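Local atomic coordinates of ubiquinol-cytochrome C chaperone (Brucella abortus NCTC 8038, PDB entry 6RWT), a protein that probably acts as an assembly factor for respiratory complex III, as its mitochondrial homologue Cbp3 does in attending newly synthesised cytochrome b. Residues A[30-35]-A[145-150]; A[120-125]-A[154-159]. All coordinates share one frame; numbering follows the deposited sequence.

In the fold
Both contacts bring helix 145-161 against a connection between helices in this all-helical chaperone, one near the start of the helix and the other further along it, with centres about 15 Å apart. Contact 1 joins it to the loop between helices 2-28 and 43-61 and is mixed: one half is buried and apolar, with F33 on L148, and the other is partly exposed, with R32 beside Y147. Contact 2 joins it to the turn between helices 100-120 and 124-135 and is polar, a buried arginine reaching an exposed asparagine and, through water, an aspartate. Hydrophobic contact thus occurs in the first, while charge, water and a helix end dominate the second.

Contact 1 of 2, residues A[30-35]-A[145-150]; sequences QKRFYA and ACYLGA
F33 and L148 form the buried half of this contact, in which the loop between helices 2-28 and 43-61 of the all-helical Cbp3-family fold meets the first turns of helix 145-161. The phenyl ring turns its CE1 to the L148 methyl CD1, 3.8 Å away, and CD1 of the ring follows at 4.0 Å from the same methyl. With CG opposite the backbone N (chi1 -177°) and chi2 near +60°, L148 carries CD1 toward the ring, and the two side chains cross at about a right angle. Y151, edge-to-face with the F33 ring, and M49 of helix 43-61 pack around the phenylalanine, while L148 also touches L131 and I135 of helix 124-135. On the more exposed side, R32 runs straight out from CG to NE to reach Y147. Its guanidinium is held by Q36, whose OE1 accepts from NE, and by the carbonyls of V177 and V180, both bonded to NH1, so the chain's C-terminal loop shares in fixing it. Y147 CD1 lies over one face of this group, yet the planes are tilted 64° apart, well short of a parallel stack, and the closest approach is R32 NH2 to Y147 CE1 at 3.6 Å.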
# COMPACT_ATOMS: atom_id res chain seq x y z
N GLN A 30 -7.71 7.57 6.00
CA GLN A 30 -7.62 8.50 7.16
C GLN A 30 -7.77 9.96 6.70
O GLN A 30 -7.12 10.38 5.74
CB GLN A 30 -6.30 8.28 7.93
CG GLN A 30 -6.22 6.94 8.67
CD GLN A 30 -4.86 6.67 9.25
OE1 GLN A 30 -3.96 6.15 8.58
NE2 GLN A 30 -4.69 7.02 10.51
N LYS A 31 -8.63 10.71 7.40
CA LYS A 31 -9.07 12.04 6.94
C LYS A 31 -7.96 13.09 6.85
O LYS A 31 -7.99 13.94 5.95
CB LYS A 31 -10.22 12.56 7.82
CG LYS A 31 -11.50 11.74 7.74
CD LYS A 31 -12.23 11.91 6.42
CE LYS A 31 -13.52 11.10 6.38
NZ LYS A 31 -14.52 11.57 7.39
N ARG A 32 -6.99 13.01 7.76
CA ARG A 32 -5.90 14.01 7.82
C ARG A 32 -5.12 14.14 6.51
O ARG A 32 -4.66 15.23 6.18
CB ARG A 32 -4.94 13.72 8.98
CG ARG A 32 -4.04 14.89 9.34
CD ARG A 32 -3.14 14.60 10.54
NE ARG A 32 -2.41 15.81 10.96
CZ ARG A 32 -1.45 15.83 11.88
NH1 ARG A 32 -1.05 14.71 12.50
NH2 ARG A 32 -0.87 16.99 12.20
N PHE A 33 -4.97 13.05 5.75
CA PHE A 33 -4.25 13.12 4.47
C PHE A 33 -4.90 14.17 3.54
O PHE A 33 -4.20 14.94 2.89
CB PHE A 33 -4.24 11.79 3.70
CG PHE A 33 -3.62 10.62 4.44
CD1 PHE A 33 -2.39 10.74 5.09
CD2 PHE A 33 -4.25 9.38 4.43
CE1 PHE A 33 -1.83 9.65 5.75
CE2 PHE A 33 -3.69 8.29 5.09
CZ PHE A 33 -2.48 8.43 5.75
N TYR A 34 -6.23 14.19 3.52
CA TYR A 34 -7.01 14.98 2.57
C TYR A 34 -7.39 16.37 3.13
O TYR A 34 -7.58 17.32 2.36
CB TYR A 34 -8.26 14.20 2.15
CG TYR A 34 -7.95 12.79 1.67
CD1 TYR A 34 -7.53 12.53 0.36
CD2 TYR A 34 -8.03 11.71 2.56
CE1 TYR A 34 -7.24 11.23 -0.06
CE2 TYR A 34 -7.73 10.41 2.15
CZ TYR A 34 -7.34 10.17 0.84
OH TYR A 34 -7.05 8.88 0.44
N ALA A 35 -7.52 16.47 4.44
CA ALA A 35 -7.75 17.76 5.07
C ALA A 35 -6.39 18.48 5.22
O ALA A 35 -5.95 19.13 4.27
CB ALA A 35 -8.49 17.60 6.39
N ALA A 145 4.79 17.48 2.75
CA ALA A 145 5.53 16.29 2.31
C ALA A 145 6.38 15.65 3.41
O ALA A 145 6.42 14.43 3.53
CB ALA A 145 6.39 16.59 1.09
N CYS A 146 7.06 16.47 4.21
CA CYS A 146 7.87 15.97 5.33
C CYS A 146 7.03 15.36 6.46
O CYS A 146 7.48 14.46 7.16
CB CYS A 146 8.79 17.07 5.86
SG CYS A 146 10.08 17.56 4.69
N TYR A 147 5.81 15.87 6.64
CA TYR A 147 4.82 15.29 7.58
C TYR A 147 4.39 13.88 7.15
O TYR A 147 4.36 12.94 7.95
CB TYR A 147 3.56 16.17 7.66
CG TYR A 147 3.38 16.99 8.90
CD1 TYR A 147 2.83 16.43 10.05
CD2 TYR A 147 3.68 18.36 8.92
CE1 TYR A 147 2.63 17.18 11.20
CE2 TYR A 147 3.47 19.12 10.07
CZ TYR A 147 2.95 18.53 11.20
OH TYR A 147 2.74 19.26 12.35
N LEU A 148 4.03 13.75 5.87
CA LEU A 148 3.62 12.46 5.32
C LEU A 148 4.81 11.48 5.37
O LEU A 148 4.64 10.30 5.71
CB LEU A 148 3.08 12.61 3.90
CG LEU A 148 2.55 11.33 3.22
CD1 LEU A 148 1.48 10.63 4.05
CD2 LEU A 148 2.02 11.62 1.82
N GLY A 149 6.01 11.96 5.04
CA GLY A 149 7.21 11.15 5.13
C GLY A 149 7.50 10.61 6.53
O GLY A 149 7.86 9.44 6.69
N ALA A 150 7.32 11.46 7.54
CA ALA A 150 7.45 11.02 8.94
C ALA A 150 6.47 9.89 9.27
O ALA A 150 6.85 8.90 9.90
CB ALA A 150 7.26 12.18 9.90

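Contact 2 of 2, residues A[120-125]-A[154-159]; sequences DANDAQ and QCRDCL
R156, the buried residue of this contact, reaches from helix 145-161 to meet N122 in the turn after helix 100-120. The arginine sets out with CG opposite the backbone N (chi1 -172°), then folds at chi2 and chi3, and this brings the guanidinium across to the turn. The N122 amide approaches the guanidinium at its edge, near its plane, with the two flat groups turned 68° against each other. As modelled, N122 ND2 stands 3.0 Å from R156 NH2, although the way round of this amide is uncertain.

N122 itself has positive phi and completes a Schellman motif that ends helix 100-120, and D123 follows directly as the N-cap of the next helix, its OD1 accepting from A126 N. The third participant, D120, is bridged to R156 by a water that donates to D120 OD1 (2.9 Å) and accepts from R156 NH1 (3.0 Å).

Within helix 145-161, D157 fixes the guanidinium side-on: R156 NE and NH2 both bond to D157 OD1, each at 2.9 Å, and close to the guanidinium plane. Sharing one oxygen bends both bonds, so neither N-H...O line is straight; NE meets OD1 on its anti side and NH2 on its syn side, both from the same face of the carboxylate. This salt bridge would probably steady the arginine's positive charge.

R156 NH1 also bonds to the L119 carbonyl, near the end of helix 100-120, and H59 of helix 43-61 touches R156 and bonds to D120 OD1. The guanidinium therefore sits where helices 43-61, 100-120 and 145-161 come together, beside the short turn that leads into helix 124-135.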
# COMPACT_ATOMS: atom_id res chain seq x y z
N ASP A 120 14.89 2.10 2.81
CA ASP A 120 16.07 1.25 3.06
C ASP A 120 17.34 2.06 3.42
O ASP A 120 18.14 1.62 4.24
CB ASP A 120 16.35 0.33 1.86
CG ASP A 120 15.28 -0.75 1.66
OD1 ASP A 120 14.37 -0.91 2.52
OD2 ASP A 120 15.35 -1.45 0.63
N ALA A 121 17.47 3.26 2.82
CA ALA A 121 18.57 4.20 3.12
C ALA A 121 18.28 5.16 4.30
O ALA A 121 19.16 5.95 4.67
CB ALA A 121 18.88 5.02 1.88
N ASN A 122 17.08 5.09 4.87
CA ASN A 122 16.62 6.01 5.92
C ASN A 122 16.84 7.48 5.54
O ASN A 122 17.29 8.30 6.35
CB ASN A 122 17.29 5.66 7.26
CG ASN A 122 16.97 4.25 7.71
OD1 ASN A 122 17.84 3.38 7.75
ND2 ASN A 122 15.71 4.00 8.01
N ASP A 123 16.52 7.79 4.28
CA ASP A 123 16.75 9.10 3.68
C ASP A 123 15.40 9.83 3.57
O ASP A 123 14.64 9.63 2.62
CB ASP A 123 17.41 8.91 2.31
CG ASP A 123 17.84 10.22 1.66
OD1 ASP A 123 17.29 11.28 2.01
OD2 ASP A 123 18.74 10.16 0.78
N ALA A 124 15.11 10.68 4.57
CA ALA A 124 13.84 11.43 4.64
C ALA A 124 13.67 12.48 3.54
O ALA A 124 12.54 12.75 3.13
CB ALA A 124 13.68 12.08 6.01
N GLN A 125 14.78 13.06 3.07
CA GLN A 125 14.76 14.03 2.00
C GLN A 125 14.34 13.36 0.70
O GLN A 125 13.49 13.87 -0.01
CB GLN A 125 16.14 14.70 1.82
CG GLN A 125 16.58 15.53 3.02
CD GLN A 125 18.01 16.07 2.89
OE1 GLN A 125 18.71 16.26 3.89
NE2 GLN A 125 18.44 16.31 1.66
N GLN A 154 7.50 5.92 10.28
CA GLN A 154 6.96 5.28 11.48
C GLN A 154 6.14 4.01 11.18
O GLN A 154 6.22 3.04 11.93
CB GLN A 154 6.12 6.27 12.30
CG GLN A 154 6.93 7.40 12.92
CD GLN A 154 6.09 8.35 13.75
OE1 GLN A 154 5.19 7.92 14.48
NE2 GLN A 154 6.38 9.64 13.67
N CYS A 155 5.37 4.00 10.08
CA CYS A 155 4.66 2.78 9.65
C CYS A 155 5.65 1.65 9.32
O CYS A 155 5.42 0.49 9.67
CB CYS A 155 3.74 3.06 8.45
SG CYS A 155 2.25 4.04 8.78
N ARG A 156 6.75 1.98 8.63
CA ARG A 156 7.78 0.99 8.30
C ARG A 156 8.34 0.37 9.59
O ARG A 156 8.46 -0.86 9.68
CB ARG A 156 8.90 1.64 7.46
CG ARG A 156 9.95 0.68 6.90
CD ARG A 156 11.03 0.23 7.89
NE ARG A 156 11.59 1.35 8.64
CZ ARG A 156 12.56 2.15 8.22
NH1 ARG A 156 13.15 1.98 7.04
NH2 ARG A 156 12.96 3.15 9.01
N ASP A 157 8.65 1.23 10.56
CA ASP A 157 9.18 0.77 11.86
C ASP A 157 8.19 -0.15 12.58
O ASP A 157 8.57 -1.21 13.05
CB ASP A 157 9.55 1.97 12.75
CG ASP A 157 10.79 2.73 12.26
OD1 ASP A 157 11.50 2.26 11.35
OD2 ASP A 157 11.06 3.83 12.80
N CYS A 158 6.92 0.25 12.64
CA CYS A 158 5.88 -0.56 13.28
C CYS A 158 5.70 -1.93 12.62
O CYS A 158 5.69 -2.96 13.30
CB CYS A 158 4.55 0.20 13.29
SG CYS A 158 3.13 -0.77 13.85
N LEU A 159 5.56 -1.93 11.30
CA LEU A 159 5.41 -3.18 10.56
C LEU A 159 6.59 -4.14 10.78
O LEU A 159 6.38 -5.34 10.95
CB LEU A 159 5.19 -2.91 9.06
CG LEU A 159 3.83 -2.30 8.66
CD1 LEU A 159 3.89 -1.78 7.23
CD2 LEU A 159 2.67 -3.28 8.82
O HOH W 1 13.44 -0.33 5.20